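Local atomic coordinates of alpha-rhamnosidase (Dictyoglomus thermophilum, PDB entry 6I60), a protein that probably catalyses the hydrolysis of terminal non-reducing alpha-L-rhamnose residues in alpha-L-rhamnosides. Residues N251-K256 against E502-M507; L487-L490 against P494-C497. All blocks are in the same frame, centred on the assembly; numbering follows the deposited sequence.

Interaction 1. Residues N251-K256 against E502-M507; sequences NGRYVK and ERMGWM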
loop_
_atom_site.group_PDB
_atom_site.type_symbol
_atom_site.label_atom_id
_atom_site.label_comp_id
_atom_site.label_asym_id
_atom_site.label_seq_id
_atom_site.Cartn_x
_atom_site.Cartn_y
_atom_site.Cartn_z
ATOM N N ASN A 251 21.955 -6.671 -3.897
ATOM C CA ASN A 251 21.830 -5.672 -4.955
ATOM C C ASN A 251 20.478 -4.969 -4.900
ATOM O O ASN A 251 20.403 -3.757 -4.667
ATOM C CB ASN A 251 22.034 -6.326 -6.326
ATOM C CG ASN A 251 23.304 -7.148 -6.398
ATOM O OD1 ASN A 251 24.114 -7.153 -5.472
ATOM N ND2 ASN A 251 23.479 -7.857 -7.503
ATOM N N GLY A 252 19.399 -5.717 -5.117
ATOM C CA GLY A 252 18.070 -5.141 -5.119
ATOM C C GLY A 252 17.853 -4.199 -6.283
ATOM O O GLY A 252 17.975 -4.597 -7.445
ATOM N N ARG A 253 17.532 -2.942 -5.982
ATOM C CA ARG A 253 17.331 -1.929 -7.006
ATOM C C ARG A 253 18.535 -1.015 -7.186
ATOM O O ARG A 253 18.578 -0.260 -8.163
ATOM C CB ARG A 253 16.091 -1.090 -6.677
ATOM C CG ARG A 253 14.783 -1.805 -6.965
ATOM C CD ARG A 253 14.112 -1.219 -8.189
ATOM N NE ARG A 253 12.816 -1.828 -8.469
ATOM C CZ ARG A 253 12.637 -2.868 -9.276
ATOM N NH1 ARG A 253 13.676 -3.422 -9.888
ATOM N NH2 ARG A 253 11.421 -3.354 -9.476
ATOM N N TYR A 254 19.508 -1.066 -6.277
ATOM C CA TYR A 254 20.742 -0.289 -6.404
ATOM C C TYR A 254 21.670 -1.030 -7.362
ATOM O O TYR A 254 22.636 -1.689 -6.971
ATOM C CB TYR A 254 21.389 -0.077 -5.041
ATOM C CG TYR A 254 22.341 1.099 -4.977
ATOM C CD1 TYR A 254 21.864 2.401 -4.910
ATOM C CD2 TYR A 254 23.718 0.905 -4.972
ATOM C CE1 TYR A 254 22.731 3.480 -4.849
ATOM C CE2 TYR A 254 24.593 1.976 -4.912
ATOM C CZ TYR A 254 24.093 3.261 -4.849
ATOM O OH TYR A 254 24.952 4.335 -4.787
ATOM N N VAL A 255 21.356 -0.921 -8.653
ATOM C CA VAL A 255 22.095 -1.610 -9.700
ATOM C C VAL A 255 22.463 -0.607 -10.785
ATOM O O VAL A 255 21.878 0.472 -10.895
ATOM C CB VAL A 255 21.296 -2.787 -10.297
ATOM C CG1 VAL A 255 21.435 -4.025 -9.420
ATOM C CG2 VAL A 255 19.837 -2.406 -10.452
ATOM N N LYS A 256 23.450 -0.989 -11.601
ATOM C CA LYS A 256 24.003 -0.065 -12.587
ATOM C C LYS A 256 23.009 0.260 -13.695
ATOM O O LYS A 256 23.099 1.330 -14.306
ATOM C CB LYS A 256 25.287 -0.643 -13.182
ATOM C CG LYS A 256 26.557 0.037 -12.694
ATOM C CD LYS A 256 27.033 1.091 -13.680
ATOM C CE LYS A 256 28.216 0.595 -14.493
ATOM N NZ LYS A 256 28.531 1.508 -15.628
ATOM N N GLU A 502 9.592 -6.559 -14.211
ATOM C CA GLU A 502 9.061 -5.207 -14.110
ATOM C C GLU A 502 8.913 -4.813 -12.647
ATOM O O GLU A 502 9.869 -4.329 -12.031
ATOM C CB GLU A 502 7.719 -5.099 -14.837
ATOM C CG GLU A 502 7.282 -3.672 -15.128
ATOM C CD GLU A 502 6.258 -3.588 -16.243
ATOM O OE1 GLU A 502 5.882 -2.458 -16.623
ATOM O OE2 GLU A 502 5.828 -4.651 -16.741
ATOM N N ARG A 503 7.720 -5.022 -12.086
ATOM C CA ARG A 503 7.430 -4.705 -10.688
ATOM C C ARG A 503 7.684 -3.233 -10.376
ATOM O O ARG A 503 8.029 -2.875 -9.247
ATOM C CB ARG A 503 8.228 -5.602 -9.735
ATOM C CG ARG A 503 8.237 -7.071 -10.133
ATOM C CD ARG A 503 9.277 -7.852 -9.352
ATOM N NE ARG A 503 9.631 -9.106 -10.012
ATOM C CZ ARG A 503 10.087 -10.182 -9.379
ATOM N NH1 ARG A 503 10.245 -10.163 -8.062
ATOM N NH2 ARG A 503 10.385 -11.278 -10.062
ATOM N N MET A 504 7.509 -2.371 -11.373
ATOM C CA MET A 504 7.743 -0.947 -11.203
ATOM C C MET A 504 6.550 -0.283 -10.520
ATOM O O MET A 504 5.456 -0.845 -10.431
ATOM C CB MET A 504 8.012 -0.281 -12.554
ATOM C CG MET A 504 9.360 -0.631 -13.161
ATOM S SD MET A 504 10.694 -0.536 -11.953
ATOM C CE MET A 504 12.076 -1.128 -12.926
ATOM N N GLY A 505 6.780 0.931 -10.031
ATOM C CA GLY A 505 5.729 1.682 -9.374
ATOM C C GLY A 505 4.920 2.523 -10.339
ATOM O O GLY A 505 4.969 3.756 -10.287
ATOM N N TRP A 506 4.173 1.866 -11.225
ATOM C CA TRP A 506 3.365 2.580 -12.203
ATOM C C TRP A 506 2.295 3.412 -11.505
ATOM O O TRP A 506 1.548 2.908 -10.661
ATOM C CB TRP A 506 2.728 1.594 -13.179
ATOM C CG TRP A 506 3.692 1.048 -14.190
ATOM C CD1 TRP A 506 4.459 -0.073 -14.071
ATOM C CD2 TRP A 506 3.990 1.604 -15.475
ATOM N NE1 TRP A 506 5.219 -0.251 -15.203
ATOM C CE2 TRP A 506 4.948 0.765 -16.081
ATOM C CE3 TRP A 506 3.543 2.730 -16.174
ATOM C CZ2 TRP A 506 5.467 1.017 -17.349
ATOM C CZ3 TRP A 506 4.057 2.977 -17.431
ATOM C CH2 TRP A 506 5.009 2.125 -18.006
ATOM N N MET A 507 2.222 4.692 -11.873
ATOM C CA MET A 507 1.353 5.629 -11.168
ATOM C C MET A 507 -0.123 5.361 -11.437
ATOM O O MET A 507 -0.959 5.585 -10.554
ATOM C CB MET A 507 1.710 7.059 -11.566
ATOM C CG MET A 507 3.005 7.558 -10.958
ATOM S SD MET A 507 2.739 8.325 -9.352
ATOM C CE MET A 507 2.322 9.997 -9.851
#
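Arg253 reaches the backbone of Glu502 and Arg503 because its CG stands anti to its own carbonyl carbon, beside the backbone N, and the chain then bends at chi2 (-107°) before running straight from CG to NE. Met504 is also bent at chi2 (-45°), which brings its sulfur toward the arginine. The example shows how one long side chain can bridge two distant loops through backbone carbonyls. NH2 of Arg253 is shared by two weak hydrogen bonds: Glu502 O accepts at 3.1 Å from an oblique direction, while Arg503 O, 3.4 Å from the same nitrogen, lies at the edge of the guanidinium, close to its plane. Over one face sits Met504 SD, 3.8 Å above the plane and offset toward the rim, with its CE 4.1 Å from Arg253 CZ. Arg253 leaves from a type II' beta turn, Asn251 to Tyr254, in which Gly252 takes the positive phi. The guanidinium of Arg503 goes instead to Tyr433, whose carbonyl and ring it engages. Within the 502-507 loop, Trp506 NE1 donates to Glu502 OE1 at 2.7 Å, and OE2 of the same carboxylate pairs with Arg500. An alanine in place of Arg253 would be likely to leave the sulfur of Met504 without the guanidinium face it lies against and the carbonyl of Arg503 without this donor, although Glu502 O would keep Tyr300 OH. The contact thus sets a buried guanidinium against two backbone carbonyls, each bond weak, whose partial negative charge probably helps to offset the arginine's charge together with its other partners.

Interaction 2. Residues L487-L490 against P494-C497; sequences LSNL and PTDC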
loop_
_atom_site.group_PDB
_atom_site.type_symbol
_atom_site.label_atom_id
_atom_site.label_comp_id
_atom_site.label_asym_id
_atom_site.label_seq_id
_atom_site.Cartn_x
_atom_site.Cartn_y
_atom_site.Cartn_z
ATOM N N LEU A 487 -1.921 -7.129 -1.829
ATOM C CA LEU A 487 -0.766 -7.444 -0.994
ATOM C C LEU A 487 0.406 -7.925 -1.837
ATOM O O LEU A 487 1.564 -7.610 -1.542
ATOM C CB LEU A 487 -1.148 -8.495 0.048
ATOM C CG LEU A 487 -2.173 -8.055 1.092
ATOM C CD1 LEU A 487 -2.253 -9.055 2.239
ATOM C CD2 LEU A 487 -1.827 -6.668 1.606
ATOM N N SER A 488 0.125 -8.685 -2.899
ATOM C CA SER A 488 1.176 -9.118 -3.810
ATOM C C SER A 488 1.883 -7.947 -4.475
ATOM O O SER A 488 3.027 -8.096 -4.916
ATOM C CB SER A 488 0.593 -10.039 -4.880
ATOM O OG SER A 488 0.455 -11.356 -4.386
ATOM N N ASN A 489 1.232 -6.787 -4.554
ATOM C CA ASN A 489 1.786 -5.615 -5.216
ATOM C C ASN A 489 2.101 -4.495 -4.231
ATOM O O ASN A 489 1.961 -3.314 -4.557
ATOM C CB ASN A 489 0.833 -5.121 -6.301
ATOM C CG ASN A 489 0.943 -5.927 -7.573
ATOM O OD1 ASN A 489 2.007 -5.995 -8.188
ATOM N ND2 ASN A 489 -0.158 -6.553 -7.974
ATOM N N LEU A 490 2.529 -4.854 -3.020
ATOM C CA LEU A 490 2.931 -3.890 -1.996
ATOM C C LEU A 490 4.327 -4.285 -1.525
ATOM O O LEU A 490 4.476 -5.079 -0.591
ATOM C CB LEU A 490 1.927 -3.855 -0.846
ATOM C CG LEU A 490 0.574 -3.192 -1.125
ATOM C CD1 LEU A 490 -0.298 -3.199 0.121
ATOM C CD2 LEU A 490 0.752 -1.774 -1.649
ATOM N N PRO A 494 3.803 0.695 -4.463
ATOM C CA PRO A 494 2.703 0.031 -5.182
ATOM C C PRO A 494 3.146 -0.365 -6.582
ATOM O O PRO A 494 3.449 0.491 -7.416
ATOM C CB PRO A 494 1.602 1.098 -5.212
ATOM C CG PRO A 494 2.323 2.395 -5.063
ATOM C CD PRO A 494 3.524 2.118 -4.206
ATOM N N THR A 495 3.181 -1.668 -6.839
ATOM C CA THR A 495 3.658 -2.199 -8.108
ATOM C C THR A 495 2.497 -2.660 -8.987
ATOM O O THR A 495 1.364 -2.833 -8.533
ATOM C CB THR A 495 4.632 -3.359 -7.878
ATOM O OG1 THR A 495 3.922 -4.500 -7.379
ATOM C CG2 THR A 495 5.706 -2.959 -6.881
ATOM N N ASP A 496 2.802 -2.847 -10.273
ATOM C CA ASP A 496 1.799 -3.326 -11.217
ATOM C C ASP A 496 1.684 -4.845 -11.172
ATOM O O ASP A 496 0.579 -5.391 -11.089
ATOM C CB ASP A 496 2.138 -2.848 -12.634
ATOM C CG ASP A 496 3.542 -3.245 -13.071
ATOM O OD1 ASP A 496 4.427 -3.377 -12.200
ATOM O OD2 ASP A 496 3.760 -3.430 -14.288
ATOM N N CYS A 497 2.814 -5.536 -11.219
ATOM C CA CYS A 497 2.886 -6.986 -11.163
ATOM C C CYS A 497 4.074 -7.368 -10.298
ATOM O O CYS A 497 4.989 -6.561 -10.101
ATOM C CB CYS A 497 3.033 -7.602 -12.560
ATOM S SG CYS A 497 4.391 -6.927 -13.537
HETATM O O HOH W 1 5.066 -6.513 -5.998
#
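The carboxamide of Asn489 meets Thr495 in two ways: Thr495 O packs over one face without a hydrogen bond, 3.3 Å from Asn489 CG, while the edge is used by Thr495 OG1, which donates to Asn489 OD1 in the carbonyl plane, on a lone pair, at 2.6 Å. The remaining edge, at ND2, turns to the carbonyl of Asn819. The motif around this amide is a single beta bridge, Leu490 with Pro494, made where the chain leaves helix 473-488 and doubles back at once; it lies in the six-hairpin glycosidase domain, the catalytic (alpha/alpha)6 barrel of this family. Backbone bonding sets the spacing, with Thr495 N donating to Asn489 O at 3.1 Å and a nearly straight 168°, although the donor stands above the carbonyl plane. The same oxygen also receives a CA-H contact from Pro494, so Asn489 O is approached by two neighbouring residues. Thr495 can offer its hydroxyl because chi1 (70°) puts OG1 between the backbone N and the carbonyl carbon and directs it at the amide. Asn489 therefore holds the returning segment 494-497 through both main chain and side chain. Pro494 and Leu490 share a neighbour in Phe526, which sets the turn against helix 524-535. Beyond the turn, Asp496 OD1 accepts a weak bond from Cys497 N, 2.9 Å away, while OD2 of that carboxylate lies near Glu502 and a bound triethylene glycol. One water completes the link, donating to Ser488 O at 2.8 Å and to Thr495 OG1.

Followed from the N terminus, the chain first leaves strand 242-250 and forms the turn of 251-256, one half of interaction 1, in the N-terminal rhamnosidase region. It then runs through many strands before entering helix 473-488, whose end supplies 487-490. Interaction 2 closes a short loop there, only three residues separating its two segments. A few residues later 502-507 meets the early turn, so interaction 1 closes a loop of 245 residues within which interaction 2 is nested. The two contacts touch, Arg503 CG lying 3.3 Å from Cys497 O. Interaction 1 ties the beta-rich N-terminal part to the loop before helix 507-512, while interaction 2 closes the start of that loop within the helical domain.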